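Local coordinates for methyltransferase domain-containing protein (Deinococcus radiodurans, PDB 3M33), which is of unknown function but probably acts as a methyltransferase, transferring a methyl group onto a substrate that has not been identified, at residues I115-R118 and R119-S123; S79-L82 and L83-A86; A173-W176 and E177-Q180. One frame throughout, in Å; residues are numbered along the deposited sequence.

Contact 1. Residues I115-R118 and R119-S123; sequences IVSR and RGPTS. With SO4 (sulfate ion), chain G; SO4 (sulfate ion), chain F.
S117 lays its hydroxyl against the backbone of G120, where OG lies 3.0 Å from G120 N and 3.1 Å from G120 CA. The close fit is possible because G120 has no side chain. OG stands anti to the S117 backbone N (chi1 175°), which turns it into the bend that follows. There it takes a weak hydrogen bond from G120 N and gives another weak one to P121 O over 3.4 Å, so one hydroxyl spans the reversal. At R119 the backbone takes left-handed helical values (phi 60°, psi 28°), and the S117 and G120 CA atoms come within 5.1 Å. Two sulfates, probably from the crystallisation liquor, rest on the loop. R119 meets one by a guanidinium edge: NE and NH2 both donate to O1 of that ion (chain F), NH2 at 2.5 Å, with the sulfur in the guanidinium plane. Its NH1 bridges to E35. An alanine in place of R119 would probably leave that sulfate without these two donors and take from E35 its salt bridge to R119. The second sulfate (chain G) is held by two backbone N-H groups and two hydroxyls. T122 N reaches O1 of this ion at 2.7 Å. S123 N reaches sulfate O3 at 2.9 Å. T122 OG1 and S123 OG bond to the same two oxygens. R118 turns to acidic partners instead, D62, E35 and D39. The turn follows the C-terminal end of strand 112-118, which probably takes the place of the fourth strand in a Rossmann-like methyltransferase sheet. That strand is hydrogen-bonded between strands 136-142 and 51-55; V116 and R118 pack on F38 of helix 36-45, S117 and T122 touch Y140, and P121 leans on A55.

Contact 2. Residues S79-L82 and L83-A86; sequences SPEL and LKLA
E81 and K84, one helical turn apart, run side by side in the same direction and join in a salt bridge. The E81 chain bends at chi2 (-63°), which folds its carboxylate back toward the lysine, whereas K84, extended beyond CG, runs alongside it and brings its ammonium to the carboxylate. NZ of K84 lies 3.1 Å from E81 OE2, approaching on the syn side 25° out of the carboxylate plane. The second oxygen, E81 OE1, is 3.3 Å from K84 NZ and forms a weak bond, so the carboxylate is shared unevenly. L82 and L83 take different first torsions. L82 has CG anti to its backbone N (chi1 -165°), and its CD1 comes 4.4 Å from L85 CD1; both leucines pack on L18 of helix 9-18 and on H59. L83 has CG anti to its carbonyl carbon instead, which sets CG against the carbonyl oxygen of S79, 3.2 Å from S79 O, and the side chain runs on to V95 and E97 of strand 94-97 and to C57. S79 is the N-cap of helix 80-89. Its OG accepts a weak capping bond from L82 N at 3.4 Å, and is also hydrogen-bonded to E17. Backbone bonds then carry the turn: L83 N meets S79 O at 3.0 Å and A86 N meets L82 O at 3.1 Å. The chemistry thus divides by face. L83, buried against strand 94-97, fastens the helix within its beta-alpha-beta unit, and L82, also buried, joins it to helix 9-18 outside that unit. The ionic pair lies on exposed residues, where solvent probably weakens the attraction; the negative charge of E81, placed in the first turn, is likely to suit the positive end of the helix.

Contact 3. Residues A173-W176 and E177-Q180; sequences APTW and EDWQ
W176 offers one face of its indole to Q180: CG of Q180 stands 3.6 Å from the centroid of the six-membered ring, 22° off the normal, in a CH-pi contact displaced toward the rim. At the edge of W179 the partners differ. W176 CZ3 lies in the plane of that ring, 4.0 Å from W179 CD1, and the methyl of A173 comes to the edge too, with CB 4.0 Å from W179 CE3. The two tryptophan side chains cross at about a right angle, and both touch A190; R192 adds a cation-pi contact to W176. Before them, T175 holds the helix start. Its OG1, between the backbone N and the carbonyl carbon (chi1 70°), gives a hydrogen bond to D178 OD2 at 2.7 Å, meeting it from above the carboxylate plane, and accepts a weak one from D178 N at 3.3 Å. The other carboxylate oxygen, OD1, is bonded to the backbone N of A26. Main-chain bonds follow, from W179 N to T175 O and from Q180 N to W176 O. This is a threonine N-cap, in the turn that takes strand 160-173 into helix 176-186.

From the N terminus, the contacts come in the order 2, 1, 3, strictly in series: none nests in or crosses another. Each is an unbroken piece of chain, so what it closes is a local turn. Contact 2 begins helix 80-89, between strands 72-77 and 94-97; contact 1 is the exit of strand 112-118 toward helix 128-131; contact 3 leads from strand 160-173 into helix 176-186. Their centres stand about 18 Å (1 and 2), 29 Å (1 and 3) and 30 Å (2 and 3) apart, without touching. All attach to one mixed sheet, whose strand order is consistent with the Rossmann-like fold of class I methyltransferases.

Contact 1. Residues I115-R118 and R119-S123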
loop_
_atom_site.group_PDB
_atom_site.type_symbol
_atom_site.label_atom_id
_atom_site.label_comp_id
_atom_site.label_asym_id
_atom_site.label_seq_id
_atom_site.Cartn_x
_atom_site.Cartn_y
_atom_site.Cartn_z
ATOM N N ILE A 115 -9.747 -8.335 -1.617
ATOM C CA ILE A 115 -9.002 -7.450 -2.495
ATOM C C ILE A 115 -8.219 -6.541 -1.580
ATOM O O ILE A 115 -8.783 -5.870 -0.731
ATOM C CB ILE A 115 -9.919 -6.625 -3.418
ATOM C CG1 ILE A 115 -10.664 -7.534 -4.404
ATOM C CG2 ILE A 115 -9.121 -5.600 -4.179
ATOM C CD1 ILE A 115 -11.817 -8.286 -3.773
ATOM N N VAL A 116 -6.906 -6.535 -1.725
ATOM C CA VAL A 116 -6.082 -5.822 -0.777
ATOM C C VAL A 116 -5.146 -4.834 -1.480
ATOM O O VAL A 116 -4.700 -5.068 -2.612
ATOM C CB VAL A 116 -5.290 -6.805 0.095
ATOM C CG1 VAL A 116 -4.324 -7.588 -0.746
ATOM C CG2 VAL A 116 -4.542 -6.056 1.173
ATOM N N SER A 117 -4.870 -3.708 -0.827
ATOM C CA SER A 117 -3.944 -2.734 -1.397
ATOM C C SER A 117 -3.200 -1.989 -0.311
ATOM O O SER A 117 -3.812 -1.248 0.464
ATOM C CB SER A 117 -4.706 -1.732 -2.266
ATOM O OG SER A 117 -3.846 -0.711 -2.726
ATOM N N ARG A 118 -1.885 -2.177 -0.255
ATOM C CA ARG A 118 -1.079 -1.446 0.707
ATOM C C ARG A 118 -0.528 -0.202 0.025
ATOM O O ARG A 118 0.457 -0.276 -0.698
ATOM C CB ARG A 118 0.066 -2.310 1.259
ATOM C CG ARG A 118 0.909 -1.585 2.331
ATOM C CD ARG A 118 2.249 -2.288 2.653
ATOM N NE ARG A 118 2.077 -3.651 3.167
ATOM C CZ ARG A 118 1.929 -3.969 4.455
ATOM N NH1 ARG A 118 1.908 -3.022 5.404
ATOM N NH2 ARG A 118 1.799 -5.245 4.803
ATOM N N ARG A 119 -1.196 0.933 0.214
ATOM C CA ARG A 119 -0.752 2.197 -0.383
ATOM C C ARG A 119 -0.710 2.116 -1.908
ATOM O O ARG A 119 0.070 2.808 -2.572
ATOM C CB ARG A 119 0.609 2.602 0.195
ATOM C CG ARG A 119 0.555 2.776 1.739
ATOM C CD ARG A 119 1.931 2.664 2.423
ATOM N NE ARG A 119 2.839 3.743 2.057
ATOM C CZ ARG A 119 3.895 4.136 2.774
ATOM N NH1 ARG A 119 4.200 3.544 3.937
ATOM N NH2 ARG A 119 4.650 5.140 2.327
ATOM N N GLY A 120 -1.561 1.262 -2.455
ATOM C CA GLY A 120 -1.584 1.005 -3.881
ATOM C C GLY A 120 -2.730 1.732 -4.545
ATOM O O GLY A 120 -3.239 2.706 -3.997
ATOM N N PRO A 121 -3.139 1.261 -5.732
ATOM C CA PRO A 121 -4.247 1.856 -6.494
ATOM C C PRO A 121 -5.541 1.874 -5.693
ATOM O O PRO A 121 -5.786 0.955 -4.897
ATOM C CB PRO A 121 -4.396 0.908 -7.696
ATOM C CG PRO A 121 -3.036 0.307 -7.875
ATOM C CD PRO A 121 -2.506 0.141 -6.456
ATOM N N THR A 122 -6.340 2.920 -5.861
ATOM C CA THR A 122 -7.655 2.962 -5.225
ATOM C C THR A 122 -8.744 2.893 -6.281
ATOM O O THR A 122 -9.923 2.744 -5.957
ATOM C CB THR A 122 -7.875 4.231 -4.362
ATOM O OG1 THR A 122 -7.974 5.377 -5.214
ATOM C CG2 THR A 122 -6.738 4.422 -3.369
ATOM N N SER A 123 -8.354 2.993 -7.548
ATOM C CA SER A 123 -9.331 2.874 -8.632
ATOM C C SER A 123 -9.875 1.458 -8.690
ATOM O O SER A 123 -10.954 1.239 -9.228
ATOM C CB SER A 123 -8.735 3.256 -9.989
ATOM O OG SER A 123 -7.784 2.295 -10.402
HETATM S S SO4 G . -5.540 4.614 -8.789
HETATM O O1 SO4 G . -5.909 5.015 -7.434
HETATM O O2 SO4 G . -4.107 4.795 -8.989
HETATM O O3 SO4 G . -5.854 3.209 -9.017
HETATM O O4 SO4 G . -6.280 5.444 -9.741
HETATM S S SO4 F . 3.214 6.032 -1.096
HETATM O O1 SO4 F . 3.279 5.508 0.255
HETATM O O2 SO4 F . 4.551 5.976 -1.695
HETATM O O3 SO4 F . 2.269 5.235 -1.877
HETATM O O4 SO4 F . 2.749 7.417 -1.079
#

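Contact 2. Residues S79-L82 and L83-A86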
loop_
_atom_site.group_PDB
_atom_site.type_symbol
_atom_site.label_atom_id
_atom_site.label_comp_id
_atom_site.label_asym_id
_atom_site.label_seq_id
_atom_site.Cartn_x
_atom_site.Cartn_y
_atom_site.Cartn_z
ATOM N N SER A 79 5.063 -2.292 -13.854
ATOM C CA SER A 79 6.442 -2.487 -14.315
ATOM C C SER A 79 6.808 -3.952 -14.562
ATOM O O SER A 79 6.803 -4.761 -13.638
ATOM C CB SER A 79 7.428 -1.878 -13.320
ATOM O OG SER A 79 8.757 -2.213 -13.677
ATOM N N PRO A 80 7.137 -4.295 -15.814
ATOM C CA PRO A 80 7.446 -5.682 -16.193
ATOM C C PRO A 80 8.663 -6.231 -15.448
ATOM O O PRO A 80 8.645 -7.381 -15.000
ATOM C CB PRO A 80 7.758 -5.582 -17.690
ATOM C CG PRO A 80 7.135 -4.302 -18.134
ATOM C CD PRO A 80 7.223 -3.375 -16.962
ATOM N N GLU A 81 9.709 -5.424 -15.307
ATOM C CA GLU A 81 10.924 -5.913 -14.667
ATOM C C GLU A 81 10.656 -6.140 -13.178
ATOM O O GLU A 81 11.007 -7.177 -12.617
ATOM C CB GLU A 81 12.106 -4.957 -14.907
ATOM C CG GLU A 81 12.509 -4.785 -16.389
ATOM C CD GLU A 81 13.007 -6.082 -17.045
ATOM O OE1 GLU A 81 13.968 -6.694 -16.533
ATOM O OE2 GLU A 81 12.443 -6.487 -18.086
ATOM N N LEU A 82 9.999 -5.174 -12.555
ATOM C CA LEU A 82 9.596 -5.294 -11.169
ATOM C C LEU A 82 8.794 -6.584 -10.942
ATOM O O LEU A 82 9.018 -7.304 -9.972
ATOM C CB LEU A 82 8.784 -4.067 -10.777
ATOM C CG LEU A 82 8.576 -3.858 -9.290
ATOM C CD1 LEU A 82 9.930 -3.739 -8.567
ATOM C CD2 LEU A 82 7.710 -2.617 -9.081
ATOM N N LEU A 83 7.887 -6.900 -11.857
ATOM C CA LEU A 83 7.134 -8.143 -11.753
ATOM C C LEU A 83 8.019 -9.397 -11.798
ATOM O O LEU A 83 7.690 -10.404 -11.174
ATOM C CB LEU A 83 6.039 -8.213 -12.807
ATOM C CG LEU A 83 4.959 -7.141 -12.662
ATOM C CD1 LEU A 83 3.905 -7.316 -13.748
ATOM C CD2 LEU A 83 4.323 -7.208 -11.285
ATOM N N LYS A 84 9.139 -9.337 -12.510
ATOM C CA LYS A 84 10.098 -10.448 -12.485
ATOM C C LYS A 84 10.580 -10.755 -11.062
ATOM O O LYS A 84 10.628 -11.919 -10.656
ATOM C CB LYS A 84 11.297 -10.174 -13.395
ATOM C CG LYS A 84 10.965 -10.209 -14.871
ATOM C CD LYS A 84 12.206 -10.009 -15.728
ATOM C CE LYS A 84 11.836 -9.926 -17.200
ATOM N NZ LYS A 84 12.995 -9.515 -18.038
ATOM N N LEU A 85 10.933 -9.711 -10.311
ATOM C CA LEU A 85 11.283 -9.861 -8.899
ATOM C C LEU A 85 10.118 -10.405 -8.094
ATOM O O LEU A 85 10.295 -11.252 -7.210
ATOM C CB LEU A 85 11.717 -8.526 -8.301
ATOM C CG LEU A 85 12.876 -7.908 -9.058
ATOM C CD1 LEU A 85 13.257 -6.559 -8.467
ATOM C CD2 LEU A 85 14.042 -8.891 -9.025
ATOM N N ALA A 86 8.918 -9.928 -8.387
ATOM C CA ALA A 86 7.769 -10.403 -7.624
ATOM C C ALA A 86 7.556 -11.906 -7.839
ATOM O O ALA A 86 7.301 -12.634 -6.889
ATOM C CB ALA A 86 6.492 -9.595 -7.948
#

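Contact 3. Residues A173-W176 and E177-Q180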
loop_
_atom_site.group_PDB
_atom_site.type_symbol
_atom_site.label_atom_id
_atom_site.label_comp_id
_atom_site.label_asym_id
_atom_site.label_seq_id
_atom_site.Cartn_x
_atom_site.Cartn_y
_atom_site.Cartn_z
ATOM N N ALA A 173 13.030 13.036 10.772
ATOM C CA ALA A 173 13.998 12.950 9.680
ATOM C C ALA A 173 15.349 13.346 10.279
ATOM O O ALA A 173 15.513 14.474 10.761
ATOM C CB ALA A 173 13.618 13.879 8.561
ATOM N N PRO A 174 16.317 12.415 10.273
ATOM C CA PRO A 174 17.534 12.617 11.082
ATOM C C PRO A 174 18.440 13.728 10.564
ATOM O O PRO A 174 19.186 14.290 11.354
ATOM C CB PRO A 174 18.260 11.259 11.011
ATOM C CG PRO A 174 17.227 10.283 10.498
ATOM C CD PRO A 174 16.279 11.090 9.638
ATOM N N THR A 175 18.377 14.050 9.276
ATOM C CA THR A 175 19.245 15.096 8.730
ATOM C C THR A 175 18.532 16.033 7.763
ATOM O O THR A 175 17.454 15.717 7.234
ATOM C CB THR A 175 20.440 14.498 7.983
ATOM O OG1 THR A 175 19.972 13.902 6.773
ATOM C CG2 THR A 175 21.140 13.436 8.838
ATOM N N TRP A 176 19.154 17.190 7.535
ATOM C CA TRP A 176 18.650 18.182 6.598
ATOM C C TRP A 176 18.367 17.556 5.239
ATOM O O TRP A 176 17.328 17.817 4.628
ATOM C CB TRP A 176 19.657 19.339 6.455
ATOM C CG TRP A 176 19.431 20.202 5.243
ATOM C CD1 TRP A 176 20.274 20.357 4.181
ATOM C CD2 TRP A 176 18.289 21.032 4.970
ATOM N NE1 TRP A 176 19.732 21.232 3.268
ATOM C CE2 TRP A 176 18.516 21.661 3.731
ATOM C CE3 TRP A 176 17.102 21.306 5.654
ATOM C CZ2 TRP A 176 17.594 22.539 3.160
ATOM C CZ3 TRP A 176 16.191 22.181 5.090
ATOM C CH2 TRP A 176 16.439 22.785 3.854
ATOM N N GLU A 177 19.285 16.719 4.765
ATOM C CA GLU A 177 19.092 16.051 3.479
ATOM C C GLU A 177 17.804 15.231 3.483
ATOM O O GLU A 177 17.042 15.224 2.506
ATOM C CB GLU A 177 20.280 15.144 3.150
ATOM C CG GLU A 177 21.541 15.895 2.774
ATOM C CD GLU A 177 22.135 16.657 3.943
ATOM O OE1 GLU A 177 22.107 16.137 5.083
ATOM O OE2 GLU A 177 22.631 17.778 3.716
ATOM N N ASP A 178 17.569 14.530 4.588
ATOM C CA ASP A 178 16.365 13.726 4.717
ATOM C C ASP A 178 15.114 14.607 4.763
ATOM O O ASP A 178 14.091 14.279 4.158
ATOM C CB ASP A 178 16.453 12.849 5.963
ATOM C CG ASP A 178 17.492 11.761 5.824
ATOM O OD1 ASP A 178 17.386 10.971 4.860
ATOM O OD2 ASP A 178 18.409 11.700 6.671
ATOM N N TRP A 179 15.203 15.730 5.473
ATOM C CA TRP A 179 14.087 16.664 5.540
ATOM C C TRP A 179 13.742 17.191 4.160
ATOM O O TRP A 179 12.564 17.296 3.810
ATOM C CB TRP A 179 14.399 17.827 6.479
ATOM C CG TRP A 179 13.209 18.705 6.725
ATOM C CD1 TRP A 179 13.102 20.035 6.444
ATOM C CD2 TRP A 179 11.951 18.310 7.284
ATOM N NE1 TRP A 179 11.862 20.496 6.808
ATOM C CE2 TRP A 179 11.135 19.458 7.325
ATOM C CE3 TRP A 179 11.437 17.097 7.765
ATOM C CZ2 TRP A 179 9.832 19.432 7.826
ATOM C CZ3 TRP A 179 10.145 17.073 8.263
ATOM C CH2 TRP A 179 9.357 18.232 8.293
ATOM N N GLN A 180 14.782 17.516 3.388
ATOM C CA GLN A 180 14.646 18.018 2.016
ATOM C C GLN A 180 13.966 17.008 1.128
ATOM O O GLN A 180 13.087 17.355 0.342
ATOM C CB GLN A 180 16.015 18.259 1.374
ATOM C CG GLN A 180 16.787 19.455 1.842
ATOM C CD GLN A 180 17.994 19.704 0.956
ATOM O OE1 GLN A 180 18.593 20.774 0.994
ATOM N NE2 GLN A 180 18.344 18.717 0.138
#